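Local coordinates for protein methylenetetrahydrofolate--tRNA-(uracil-5-)-methyltransferase TrmFO (Thermus thermophilus, PDB 3G5S) that binds FAD and probably catalyses the folate-dependent methylation of uridine 54 in tRNA to 5-methyluridine, at residues 27-33 against 114-120; 154-160 against 306-312; 223-227 against 276-281. One frame throughout, in Å; residues are numbered along the deposited sequence. Where two conformers were deposited one is given.

Interaction 1 of 3, residues 27-33 against 114-120; sequences VRLFEMR and LEVVREE. With FAD (flavin-adenine dinucleotide), chain B.
Leu114 CD1 lies 3.5 Å from Val27 CG1 where 114-117, an outermost strand of the Rossmann-type parallel sheet, runs beside strand 27-30. The same methyl touches Leu29 CB, so one leucine branch spans two residues of that face. Glu115 gives its N to Val27 O and takes Leu29 N on its O. On the other face its extended side chain lies alongside Arg28, guanidinium and carboxylate planes 75° apart; the salt bridge is long (Arg28 NE to Glu115 OE2, 3.7 Å), and Arg28 NH1 turns to Asn5. Val117 continues the ladder, its N bonded to Leu29 O and its O to Glu31 N, while its CB stands 3.7 Å from Phe30 CD2. Arg118 centres an inverse gamma turn; a bend at chi2 (-79°) brings its NH1 to 2.8 Å from Arg33 O, above the carbonyl plane. Glu119 CG meets the edge of the Phe30 ring. Glu120 CB packs on CB of selenomethionine Met32, whose selenium reaches FAD C5A of the adenine at 3.7 Å. Glu31, just past its strand, holds the FAD ribose in the manner of Rossmann dinucleotide sites: O2B donates to Glu31 OE1 and O3B to Glu31 OE2, each at 2.7 Å.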
loop_
_atom_site.group_PDB
_atom_site.type_symbol
_atom_site.label_atom_id
_atom_site.label_comp_id
_atom_site.label_asym_id
_atom_site.label_seq_id
_atom_site.Cartn_x
_atom_site.Cartn_y
_atom_site.Cartn_z
ATOM N N VAL A 27 11.906 -21.819 -10.404
ATOM C CA VAL A 27 12.070 -20.808 -9.375
ATOM C C VAL A 27 13.066 -21.286 -8.331
ATOM O O VAL A 27 13.110 -22.473 -7.992
ATOM C CB VAL A 27 10.712 -20.497 -8.693
ATOM C CG1 VAL A 27 10.891 -19.575 -7.495
ATOM C CG2 VAL A 27 9.738 -19.897 -9.704
ATOM N N ARG A 28 13.875 -20.345 -7.859
ATOM C CA ARG A 28 14.707 -20.518 -6.689
ATOM C C ARG A 28 14.144 -19.567 -5.642
ATOM O O ARG A 28 14.292 -18.347 -5.757
ATOM C CB ARG A 28 16.152 -20.150 -7.024
ATOM C CG ARG A 28 17.131 -20.414 -5.909
ATOM C CD ARG A 28 18.568 -20.104 -6.337
ATOM N NE ARG A 28 19.027 -20.961 -7.429
ATOM C CZ ARG A 28 19.194 -20.563 -8.689
ATOM N NH1 ARG A 28 18.933 -19.310 -9.041
ATOM N NH2 ARG A 28 19.618 -21.424 -9.602
ATOM N N LEU A 29 13.463 -20.136 -4.651
ATOM C CA LEU A 29 12.759 -19.362 -3.639
ATOM C C LEU A 29 13.582 -19.341 -2.367
ATOM O O LEU A 29 13.802 -20.383 -1.748
ATOM C CB LEU A 29 11.391 -19.992 -3.374
ATOM C CG LEU A 29 10.510 -19.344 -2.307
ATOM C CD1 LEU A 29 10.175 -17.913 -2.682
ATOM C CD2 LEU A 29 9.246 -20.163 -2.119
ATOM N N PHE A 30 14.053 -18.153 -1.997
ATOM C CA PHE A 30 14.875 -17.979 -0.804
ATOM C C PHE A 30 14.006 -17.558 0.370
ATOM O O PHE A 30 13.180 -16.649 0.252
ATOM C CB PHE A 30 15.930 -16.884 -1.016
ATOM C CG PHE A 30 16.979 -17.208 -2.045
ATOM C CD1 PHE A 30 16.775 -16.910 -3.382
ATOM C CD2 PHE A 30 18.189 -17.763 -1.665
ATOM C CE1 PHE A 30 17.750 -17.184 -4.320
ATOM C CE2 PHE A 30 19.160 -18.039 -2.600
ATOM C CZ PHE A 30 18.948 -17.749 -3.925
ATOM N N GLU A 31 14.211 -18.205 1.511
ATOM C CA GLU A 31 13.529 -17.826 2.733
ATOM C C GLU A 31 14.458 -18.064 3.907
ATOM O O GLU A 31 14.961 -19.171 4.097
ATOM C CB GLU A 31 12.233 -18.620 2.905
ATOM C CG GLU A 31 11.513 -18.344 4.215
ATOM C CD GLU A 31 11.306 -16.865 4.465
ATOM O OE1 GLU A 31 11.813 -16.366 5.496
ATOM O OE2 GLU A 31 10.646 -16.201 3.629
HETATM N N MSE A 32 14.690 -17.027 4.699
HETATM C CA MSE A 32 15.613 -17.161 5.819
HETATM C C MSE A 32 14.997 -17.844 7.044
HETATM O O MSE A 32 15.716 -18.397 7.877
HETATM C CB MSE A 32 16.187 -15.802 6.193
HETATM C CG MSE A 32 15.193 -14.843 6.790
HETATM SE SE MSE A 32 16.009 -13.116 7.075
HETATM C CE MSE A 32 14.530 -12.268 8.023
ATOM N N ARG A 33 13.674 -17.804 7.160
ATOM C CA ARG A 33 13.006 -18.506 8.243
ATOM C C ARG A 33 13.106 -20.007 8.008
ATOM O O ARG A 33 13.124 -20.450 6.863
ATOM C CB ARG A 33 11.542 -18.083 8.327
ATOM C CG ARG A 33 11.344 -16.628 8.694
ATOM C CD ARG A 33 9.869 -16.270 8.788
ATOM N NE ARG A 33 9.184 -16.206 7.499
ATOM C CZ ARG A 33 8.285 -17.092 7.070
ATOM N NH1 ARG A 33 7.968 -18.145 7.809
ATOM N NH2 ARG A 33 7.698 -16.924 5.889
ATOM N N LEU A 114 10.144 -25.946 -8.427
ATOM C CA LEU A 114 10.521 -25.068 -7.320
ATOM C C LEU A 114 11.651 -25.639 -6.472
ATOM O O LEU A 114 11.542 -26.743 -5.941
ATOM C CB LEU A 114 9.321 -24.789 -6.412
ATOM C CG LEU A 114 9.675 -23.895 -5.215
ATOM C CD1 LEU A 114 9.985 -22.493 -5.689
ATOM C CD2 LEU A 114 8.576 -23.872 -4.175
ATOM N N GLU A 115 12.731 -24.874 -6.356
ATOM C CA GLU A 115 13.788 -25.150 -5.388
ATOM C C GLU A 115 13.688 -24.135 -4.260
ATOM O O GLU A 115 13.620 -22.929 -4.506
ATOM C CB GLU A 115 15.172 -25.056 -6.029
ATOM C CG GLU A 115 16.299 -25.317 -5.029
ATOM C CD GLU A 115 17.687 -24.956 -5.548
ATOM O OE1 GLU A 115 18.673 -25.232 -4.833
ATOM O OE2 GLU A 115 17.799 -24.391 -6.654
ATOM N N VAL A 116 13.666 -24.628 -3.027
ATOM C CA VAL A 116 13.655 -23.779 -1.850
ATOM C C VAL A 116 15.060 -23.712 -1.270
ATOM O O VAL A 116 15.698 -24.744 -1.069
ATOM C CB VAL A 116 12.703 -24.332 -0.775
ATOM C CG1 VAL A 116 12.728 -23.456 0.465
ATOM C CG2 VAL A 116 11.288 -24.436 -1.322
ATOM N N VAL A 117 15.533 -22.498 -1.010
ATOM C CA VAL A 117 16.825 -22.288 -0.379
ATOM C C VAL A 117 16.599 -21.574 0.948
ATOM O O VAL A 117 16.117 -20.432 0.975
ATOM C CB VAL A 117 17.754 -21.452 -1.277
ATOM C CG1 VAL A 117 19.101 -21.247 -0.605
ATOM C CG2 VAL A 117 17.934 -22.120 -2.636
ATOM N N ARG A 118 16.919 -22.255 2.046
ATOM C CA ARG A 118 16.732 -21.675 3.363
ATOM C C ARG A 118 17.988 -20.909 3.735
ATOM O O ARG A 118 18.917 -21.455 4.338
ATOM C CB ARG A 118 16.432 -22.757 4.400
ATOM C CG ARG A 118 15.150 -23.538 4.138
ATOM C CD ARG A 118 13.902 -22.768 4.574
ATOM N NE ARG A 118 12.683 -23.528 4.297
ATOM C CZ ARG A 118 11.467 -23.204 4.731
ATOM N NH1 ARG A 118 11.286 -22.118 5.470
ATOM N NH2 ARG A 118 10.427 -23.968 4.424
ATOM N N GLU A 119 18.023 -19.644 3.348
ATOM C CA GLU A 119 19.158 -18.793 3.644
ATOM C C GLU A 119 18.739 -17.337 3.566
ATOM O O GLU A 119 17.737 -16.996 2.926
ATOM C CB GLU A 119 20.302 -19.067 2.670
ATOM C CG GLU A 119 20.193 -18.352 1.338
ATOM C CD GLU A 119 21.480 -18.423 0.532
ATOM O OE1 GLU A 119 21.847 -17.407 -0.100
ATOM O OE2 GLU A 119 22.124 -19.493 0.533
ATOM N N GLU A 120 19.496 -16.485 4.244
ATOM C CA GLU A 120 19.321 -15.053 4.117
ATOM C C GLU A 120 20.078 -14.559 2.896
ATOM O O GLU A 120 21.271 -14.815 2.757
ATOM C CB GLU A 120 19.854 -14.320 5.347
ATOM C CG GLU A 120 19.675 -12.822 5.219
ATOM C CD GLU A 120 20.560 -12.007 6.137
ATOM O OE1 GLU A 120 21.450 -12.577 6.812
ATOM O OE2 GLU A 120 20.364 -10.775 6.164
HETATM P PA FAD B . 6.250 -10.822 4.344
HETATM O O1A FAD B . 6.769 -10.299 5.652
HETATM O O2A FAD B . 4.956 -11.576 4.343
HETATM O O5B FAD B . 7.336 -11.749 3.630
HETATM C C5B FAD B . 8.695 -11.368 3.546
HETATM C C4B FAD B . 9.526 -12.629 3.675
HETATM O O4B FAD B . 10.881 -12.329 3.383
HETATM C C3B FAD B . 9.503 -13.182 5.099
HETATM O O3B FAD B . 9.156 -14.554 5.099
HETATM C C2B FAD B . 10.926 -12.957 5.611
HETATM O O2B FAD B . 11.387 -13.932 6.525
HETATM C C1B FAD B . 11.727 -12.994 4.324
HETATM N N9A FAD B . 13.004 -12.267 4.286
HETATM C C8A FAD B . 13.254 -10.986 4.695
HETATM N N7A FAD B . 14.530 -10.675 4.384
HETATM C C5A FAD B . 15.088 -11.752 3.770
HETATM C C6A FAD B . 16.347 -12.004 3.243
HETATM N N6A FAD B . 17.269 -11.043 3.101
HETATM N N1A FAD B . 16.584 -13.224 2.671
HETATM C C2A FAD B . 15.618 -14.201 2.634
HETATM N N3A FAD B . 14.364 -13.965 3.151
HETATM C C4A FAD B . 14.134 -12.757 3.708
HETATM N N1 FAD B . -1.246 -6.606 6.779
HETATM C C2 FAD B . -2.611 -6.731 6.752
HETATM O O2 FAD B . -3.219 -6.722 5.684
HETATM N N3 FAD B . -3.304 -6.872 7.940
HETATM C C4 FAD B . -2.666 -6.898 9.169
HETATM O O4 FAD B . -3.315 -7.032 10.213
HETATM C C4X FAD B . -1.277 -6.772 9.181
HETATM N N5 FAD B . -0.583 -6.782 10.370
HETATM C C5X FAD B . 0.792 -6.665 10.364
HETATM C C6 FAD B . 1.481 -6.688 11.572
HETATM C C7 FAD B . 2.863 -6.562 11.595
HETATM C C7M FAD B . 3.602 -6.586 12.905
HETATM C C8 FAD B . 3.557 -6.421 10.399
HETATM C C8M FAD B . 5.053 -6.287 10.410
HETATM C C9 FAD B . 2.870 -6.401 9.187
HETATM C C9A FAD B . 1.483 -6.521 9.160
HETATM N N10 FAD B . 0.794 -6.483 7.955
HETATM C C10 FAD B . -0.581 -6.624 7.983
HETATM C "C1'" FAD B . 1.379 -5.709 6.795
HETATM C "C2'" FAD B . 1.626 -6.553 5.533
HETATM O "O2'" FAD B . 0.463 -6.679 4.731
HETATM C "C3'" FAD B . 2.220 -7.922 5.859
HETATM O "O3'" FAD B . 3.489 -7.687 6.436
HETATM C "C4'" FAD B . 2.376 -8.823 4.635
HETATM O "O4'" FAD B . 2.716 -10.116 5.093
HETATM C "C5'" FAD B . 3.412 -8.288 3.654
HETATM O "O5'" FAD B . 3.713 -9.279 2.695
HETATM P P FAD B . 5.190 -9.356 2.085
HETATM O O1P FAD B . 5.588 -8.043 1.490
HETATM O O2P FAD B . 5.226 -10.556 1.197
HETATM O O3P FAD B . 6.139 -9.555 3.366
HETATM O O HOH W 1 20.548 -23.132 -5.411
#

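Interaction 2 of 3, residues 154-160 against 306-312; sequences LAYYDAA and VMHRNTY. With GSH (glutathione), chain C.
Ala155 CB is a small bump against the Tyr312 ring, 3.6 Å from Tyr312 CE1, in a two-stranded antiparallel ribbon broken by a beta bulge. Ala155 and Tyr312 exchange both backbone bonds; the register then slips by one residue before Tyr157 faces Arg309 as a non-hydrogen-bonded pair. Into the slip projects Tyr156 O, gripped by Asn310 N at 2.9 Å and by Arg309 NH1 at 3.1 Å. A bend at chi2 (81°) folds the arginine back over this hollow, where the same NH1 also bonds Thr311 OG1 in the guanidinium plane, almost straight. Beside it Leu154 CD1 rests on Thr311 CG2, 4.0 Å away.

Farther along, Asp158 has two conformers, so its side-chain details are doubtful; in one of them OD1 takes His308 N and Ala159 N and stands over a face of the imidazole, while Val306 CG2 packs near OD2. An alanine in place of His308 would keep the main-chain N-H for OD1 but would probably leave a gap where the imidazole lies against the Asp158 side chain.

Glutathione binds beside the bulge. The Tyr312 ring turns its CE1 edge to Tyr157 O, which lies near the ring plane, and GSH N1 settles among three oxygens: Tyr157 O at 2.8 Å, Asp158 O at 3.0 Å, and Tyr312 OH, itself also hydrogen-bonded to Phe390 O, at 2.9 Å.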
loop_
_atom_site.group_PDB
_atom_site.type_symbol
_atom_site.label_atom_id
_atom_site.label_comp_id
_atom_site.label_asym_id
_atom_site.label_seq_id
_atom_site.Cartn_x
_atom_site.Cartn_y
_atom_site.Cartn_z
ATOM N N LEU A 154 15.171 4.261 0.223
ATOM C CA LEU A 154 14.641 3.207 1.071
ATOM C C LEU A 154 14.329 3.812 2.434
ATOM O O LEU A 154 15.153 4.529 2.999
ATOM C CB LEU A 154 15.627 2.043 1.200
ATOM C CG LEU A 154 15.189 0.880 2.093
ATOM C CD1 LEU A 154 15.760 -0.441 1.604
ATOM C CD2 LEU A 154 15.585 1.129 3.549
ATOM N N ALA A 155 13.128 3.548 2.934
ATOM C CA ALA A 155 12.702 4.019 4.241
ATOM C C ALA A 155 12.554 2.839 5.188
ATOM O O ALA A 155 12.322 1.709 4.751
ATOM C CB ALA A 155 11.392 4.780 4.122
ATOM N N TYR A 156 12.679 3.114 6.488
ATOM C CA TYR A 156 12.558 2.088 7.519
ATOM C C TYR A 156 11.258 2.190 8.309
ATOM O O TYR A 156 10.944 1.298 9.093
ATOM C CB TYR A 156 13.745 2.144 8.481
ATOM C CG TYR A 156 15.046 1.718 7.850
ATOM C CD1 TYR A 156 15.306 0.382 7.587
ATOM C CD2 TYR A 156 16.011 2.653 7.511
ATOM C CE1 TYR A 156 16.497 -0.012 7.001
ATOM C CE2 TYR A 156 17.203 2.270 6.930
ATOM C CZ TYR A 156 17.440 0.936 6.676
ATOM O OH TYR A 156 18.630 0.555 6.095
ATOM N N TYR A 157 10.522 3.280 8.125
ATOM C CA TYR A 157 9.219 3.449 8.760
ATOM C C TYR A 157 8.329 4.226 7.813
ATOM O O TYR A 157 8.818 4.946 6.946
ATOM C CB TYR A 157 9.335 4.154 10.123
ATOM C CG TYR A 157 9.826 5.589 10.093
ATOM C CD1 TYR A 157 8.956 6.644 9.836
ATOM C CD2 TYR A 157 11.153 5.890 10.365
ATOM C CE1 TYR A 157 9.405 7.958 9.828
ATOM C CE2 TYR A 157 11.609 7.198 10.360
ATOM C CZ TYR A 157 10.731 8.228 10.093
ATOM O OH TYR A 157 11.183 9.530 10.089
ATOM N N ASP A 158 7.010 4.167 8.001
ATOM C CA ASP A 158 6.103 4.868 7.071
ATOM C C ASP A 158 5.606 6.282 7.456
ATOM O O ASP A 158 5.745 7.221 6.672
ATOM C CB ASP A 158 4.938 3.973 6.626
ATOM C CG ASP A 158 4.303 3.213 7.766
ATOM O OD1 ASP A 158 4.396 3.666 8.928
ATOM O OD2 ASP A 158 3.694 2.158 7.486
ATOM N N ALA A 159 5.015 6.432 8.636
ATOM C CA ALA A 159 4.577 7.750 9.096
ATOM C C ALA A 159 3.644 8.433 8.092
ATOM O O ALA A 159 3.849 9.579 7.708
ATOM C CB ALA A 159 5.777 8.641 9.400
ATOM N N ALA A 160 2.617 7.715 7.678
ATOM C CA ALA A 160 1.638 8.212 6.734
ATOM C C ALA A 160 0.594 9.079 7.416
ATOM O O ALA A 160 0.152 8.784 8.520
ATOM C CB ALA A 160 0.973 7.056 6.030
ATOM N N VAL A 306 -0.839 5.992 9.479
ATOM C CA VAL A 306 -0.229 4.948 10.292
ATOM C C VAL A 306 1.212 5.316 10.612
ATOM O O VAL A 306 1.836 6.100 9.895
ATOM C CB VAL A 306 -0.228 3.577 9.590
ATOM C CG1 VAL A 306 -1.648 3.101 9.342
ATOM C CG2 VAL A 306 0.587 3.631 8.304
HETATM N N MSE A 307 1.724 4.738 11.695
HETATM C CA MSE A 307 3.089 4.960 12.162
HETATM C C MSE A 307 3.677 3.630 12.560
HETATM O O MSE A 307 3.437 3.169 13.672
HETATM C CB MSE A 307 3.095 5.803 13.442
HETATM C CG MSE A 307 2.677 7.248 13.316
HETATM SE SE MSE A 307 4.174 8.484 13.072
HETATM C CE MSE A 307 5.461 7.757 14.334
ATOM N N HIS A 308 4.448 2.999 11.691
ATOM C CA HIS A 308 5.117 1.794 12.143
ATOM C C HIS A 308 6.409 1.479 11.424
ATOM O O HIS A 308 6.740 2.061 10.388
ATOM C CB HIS A 308 4.185 0.573 12.148
ATOM C CG HIS A 308 3.352 0.428 10.915
ATOM N ND1 HIS A 308 3.891 0.171 9.674
ATOM C CD2 HIS A 308 2.009 0.477 10.741
ATOM C CE1 HIS A 308 2.916 0.074 8.785
ATOM N NE2 HIS A 308 1.767 0.264 9.405
ATOM N N ARG A 309 7.144 0.556 12.026
ATOM C CA ARG A 309 8.323 -0.022 11.423
ATOM C C ARG A 309 7.915 -0.725 10.132
ATOM O O ARG A 309 7.038 -1.591 10.137
ATOM C CB ARG A 309 8.942 -1.007 12.408
ATOM C CG ARG A 309 10.024 -1.875 11.837
ATOM C CD ARG A 309 11.347 -1.150 11.786
ATOM N NE ARG A 309 12.380 -2.058 11.315
ATOM C CZ ARG A 309 12.674 -2.242 10.033
ATOM N NH1 ARG A 309 12.027 -1.561 9.101
ATOM N NH2 ARG A 309 13.619 -3.102 9.684
ATOM N N ASN A 310 8.553 -0.346 9.032
ATOM C CA ASN A 310 8.123 -0.787 7.709
ATOM C C ASN A 310 9.186 -0.411 6.695
ATOM O O ASN A 310 9.287 0.747 6.310
ATOM C CB ASN A 310 6.788 -0.097 7.357
ATOM C CG ASN A 310 6.135 -0.639 6.082
ATOM O OD1 ASN A 310 5.385 -1.617 6.115
ATOM N ND2 ASN A 310 6.383 0.028 4.958
ATOM N N THR A 311 9.986 -1.382 6.267
ATOM C CA THR A 311 10.969 -1.142 5.214
ATOM C C THR A 311 10.308 -1.161 3.849
ATOM O O THR A 311 9.606 -2.113 3.502
ATOM C CB THR A 311 12.076 -2.182 5.256
ATOM O OG1 THR A 311 12.798 -2.014 6.478
ATOM C CG2 THR A 311 13.029 -1.992 4.102
ATOM N N TYR A 312 10.537 -0.110 3.071
ATOM C CA TYR A 312 9.979 -0.038 1.731
ATOM C C TYR A 312 10.770 0.916 0.847
ATOM O O TYR A 312 11.478 1.803 1.329
ATOM C CB TYR A 312 8.484 0.347 1.773
ATOM C CG TYR A 312 8.224 1.781 2.184
ATOM C CD1 TYR A 312 8.307 2.173 3.515
ATOM C CD2 TYR A 312 7.901 2.748 1.243
ATOM C CE1 TYR A 312 8.077 3.486 3.891
ATOM C CE2 TYR A 312 7.666 4.064 1.611
ATOM C CZ TYR A 312 7.758 4.430 2.940
ATOM O OH TYR A 312 7.535 5.734 3.332
HETATM N N1 GSH C . 8.546 7.361 5.551
HETATM C CA1 GSH C . 9.407 8.069 4.622
HETATM C C1 GSH C . 10.803 8.312 5.174
HETATM O O11 GSH C . 11.147 7.737 6.397
HETATM O O12 GSH C . 11.651 8.723 4.452
HETATM C CB1 GSH C . 8.780 9.331 4.035
HETATM C CG1 GSH C . 8.867 10.611 4.856
HETATM C CD1 GSH C . 8.044 10.709 6.138
HETATM O OE1 GSH C . 7.508 9.767 6.629
HETATM N N2 GSH C . 7.918 12.010 6.731
HETATM C CA2 GSH C . 7.079 12.214 7.869
HETATM C C2 GSH C . 5.787 12.943 7.515
HETATM O O2 GSH C . 5.768 14.128 7.450
HETATM C CB2 GSH C . 7.904 12.957 8.908
HETATM S SG2 GSH C . 7.168 13.144 10.546
HETATM N N3 GSH C . 4.549 12.219 7.724
HETATM C CA3 GSH C . 3.287 12.912 7.576
HETATM C C3 GSH C . 2.890 13.187 6.133
HETATM O O31 GSH C . 2.292 14.167 5.813
HETATM O O32 GSH C . 3.496 12.389 5.183
#

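Interaction 3 of 3, residues 223-227 against 276-281; sequences CVPVE and GFQTGL. With GSH (glutathione), chain C.
Val226 and Phe277 cross at about a right angle, and Val226 CG1 makes a CH-pi contact over one face of the ring, 4.3 Å from its centroid. They meet where the start of helix 226-231, with Pro225 at its N-cap position, lands on the irregular loop 276-281, which contains an ST turn. The valine sits snugly: the same CG1 is 3.1 Å from Gly276 O, and CG2 faces Gln278 O, which accepts Val226 N at 2.9 Å and so occupies an amide of the helix's first turn. Phe199 of helix 193-205 also packs against the Phe277 side chain.

Gln278 folds back toward the chain that leads into the helix. A bend at chi2 (-81°) aims its NE2 at Val224 O, 2.8 Å away, with the acceptor in the plane of the amide group.

Glu227 is turned the other way, across Thr279. With CG held between the backbone N and the carbonyl carbon (chi1 63°), its carboxylate spans two donors: Thr279 OG1 comes to OE1 from above the carboxylate plane at 2.7 Å, while Gly280 N uses the syn lone pair of OE2. The threonine hydroxyl accepts Leu281 N in turn, closing the ST turn, so donor and acceptor roles both fix its rotation. Leu281 slides past the glutamate in the opposite direction, CD2 4.0 Å from Glu227 CG.

At the other end the segments border glutathione. Gly276 N binds GSH O31, and Cys223 SG lies 2.5 Å from GSH SG2, longer than a disulfide but shorter than ordinary packing, so the bonding there is doubtful.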
loop_
_atom_site.group_PDB
_atom_site.type_symbol
_atom_site.label_atom_id
_atom_site.label_comp_id
_atom_site.label_asym_id
_atom_site.label_seq_id
_atom_site.Cartn_x
_atom_site.Cartn_y
_atom_site.Cartn_z
ATOM N N CYS A 223 10.374 12.162 14.156
ATOM C CA CYS A 223 9.046 12.135 13.561
ATOM C C CYS A 223 8.028 11.810 14.648
ATOM O O CYS A 223 7.936 10.671 15.102
ATOM C CB CYS A 223 8.996 11.082 12.456
ATOM S SG CYS A 223 7.375 10.884 11.691
ATOM N N VAL A 224 7.268 12.815 15.063
ATOM C CA VAL A 224 6.360 12.672 16.198
ATOM C C VAL A 224 4.912 12.683 15.720
ATOM O O VAL A 224 4.518 13.570 14.973
ATOM C CB VAL A 224 6.562 13.815 17.215
ATOM C CG1 VAL A 224 5.684 13.608 18.442
ATOM C CG2 VAL A 224 8.027 13.914 17.615
ATOM N N PRO A 225 4.116 11.691 16.143
ATOM C CA PRO A 225 2.704 11.641 15.740
ATOM C C PRO A 225 1.982 12.920 16.160
ATOM O O PRO A 225 2.294 13.460 17.221
ATOM C CB PRO A 225 2.157 10.442 16.523
ATOM C CG PRO A 225 3.358 9.625 16.877
ATOM C CD PRO A 225 4.478 10.590 17.050
ATOM N N VAL A 226 1.035 13.400 15.355
ATOM C CA VAL A 226 0.364 14.661 15.675
ATOM C C VAL A 226 -0.356 14.626 17.011
ATOM O O VAL A 226 -0.425 15.638 17.705
ATOM C CB VAL A 226 -0.638 15.117 14.588
ATOM C CG1 VAL A 226 0.092 15.615 13.372
ATOM C CG2 VAL A 226 -1.610 13.999 14.225
ATOM N N GLU A 227 -0.902 13.472 17.371
ATOM C CA GLU A 227 -1.602 13.353 18.641
ATOM C C GLU A 227 -0.624 13.493 19.808
ATOM O O GLU A 227 -0.994 13.954 20.884
ATOM C CB GLU A 227 -2.398 12.044 18.722
ATOM C CG GLU A 227 -1.565 10.771 18.669
ATOM C CD GLU A 227 -1.328 10.256 17.257
ATOM O OE1 GLU A 227 -1.488 11.026 16.283
ATOM O OE2 GLU A 227 -0.978 9.065 17.121
ATOM N N GLY A 276 1.853 16.731 7.197
ATOM C CA GLY A 276 2.369 16.761 8.551
ATOM C C GLY A 276 1.457 16.120 9.581
ATOM O O GLY A 276 1.618 16.356 10.778
ATOM N N PHE A 277 0.515 15.295 9.119
ATOM C CA PHE A 277 -0.443 14.639 10.007
ATOM C C PHE A 277 -0.186 13.148 10.190
ATOM O O PHE A 277 -1.108 12.356 10.341
ATOM C CB PHE A 277 -1.886 14.949 9.588
ATOM C CG PHE A 277 -2.405 16.211 10.207
ATOM C CD1 PHE A 277 -2.003 17.453 9.739
ATOM C CD2 PHE A 277 -3.236 16.162 11.313
ATOM C CE1 PHE A 277 -2.452 18.619 10.351
ATOM C CE2 PHE A 277 -3.681 17.319 11.921
ATOM C CZ PHE A 277 -3.294 18.548 11.441
ATOM N N GLN A 278 1.088 12.778 10.196
ATOM C CA GLN A 278 1.464 11.428 10.580
ATOM C C GLN A 278 0.801 11.097 11.912
ATOM O O GLN A 278 0.756 11.926 12.823
ATOM C CB GLN A 278 2.987 11.294 10.685
ATOM C CG GLN A 278 3.633 12.139 11.781
ATOM C CD GLN A 278 3.858 13.594 11.382
ATOM O OE1 GLN A 278 3.677 13.976 10.223
ATOM N NE2 GLN A 278 4.272 14.413 12.351
ATOM N N THR A 279 0.275 9.884 12.025
ATOM C CA THR A 279 -0.543 9.549 13.179
ATOM C C THR A 279 -0.624 8.051 13.409
ATOM O O THR A 279 -0.523 7.261 12.467
ATOM C CB THR A 279 -1.971 10.107 13.017
ATOM O OG1 THR A 279 -2.742 9.804 14.182
ATOM C CG2 THR A 279 -2.659 9.495 11.802
ATOM N N GLY A 280 -0.811 7.677 14.672
ATOM C CA GLY A 280 -1.058 6.299 15.045
ATOM C C GLY A 280 -2.447 6.110 15.626
ATOM O O GLY A 280 -2.731 5.088 16.241
ATOM N N LEU A 281 -3.312 7.098 15.436
ATOM C CA LEU A 281 -4.673 7.021 15.955
ATOM C C LEU A 281 -5.459 5.884 15.319
ATOM O O LEU A 281 -5.225 5.523 14.167
ATOM C CB LEU A 281 -5.406 8.332 15.702
ATOM C CG LEU A 281 -4.970 9.526 16.557
ATOM C CD1 LEU A 281 -5.727 10.774 16.147
ATOM C CD2 LEU A 281 -5.164 9.242 18.044
HETATM N N1 GSH C . 8.546 7.361 5.551
HETATM C CA1 GSH C . 9.407 8.069 4.622
HETATM C C1 GSH C . 10.803 8.312 5.174
HETATM O O11 GSH C . 11.147 7.737 6.397
HETATM O O12 GSH C . 11.651 8.723 4.452
HETATM C CB1 GSH C . 8.780 9.331 4.035
HETATM C CG1 GSH C . 8.867 10.611 4.856
HETATM C CD1 GSH C . 8.044 10.709 6.138
HETATM O OE1 GSH C . 7.508 9.767 6.629
HETATM N N2 GSH C . 7.918 12.010 6.731
HETATM C CA2 GSH C . 7.079 12.214 7.869
HETATM C C2 GSH C . 5.787 12.943 7.515
HETATM O O2 GSH C . 5.768 14.128 7.450
HETATM C CB2 GSH C . 7.904 12.957 8.908
HETATM S SG2 GSH C . 7.168 13.144 10.546
HETATM N N3 GSH C . 4.549 12.219 7.724
HETATM C CA3 GSH C . 3.287 12.912 7.576
HETATM C C3 GSH C . 2.890 13.187 6.133
HETATM O O31 GSH C . 2.292 14.167 5.813
HETATM O O32 GSH C . 3.496 12.389 5.183
#

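How the interactions relate
The three contacts follow the path from the FAD adenosine to the glutathione site. Interaction 1, on the parallel nucleotide-binding sheet, closes along the chain before interaction 2 opens; their centres are 26 Å apart and they do not touch. The residues of interaction 3 fall between the two segments of interaction 2 in sequence. These two meet in space, centres 13 Å apart: Met307 CG approaches Thr279 O at 3.3 Å, and Tyr157 and Ala159 pack against Cys223. Both contribute residues to one glutathione pocket, whereas interaction 3 lies 38 Å, centre to centre, from interaction 1. FAD links interactions 1 and 2: it is bonded at Glu31 and lies about 6 Å from the side chain of Asn310.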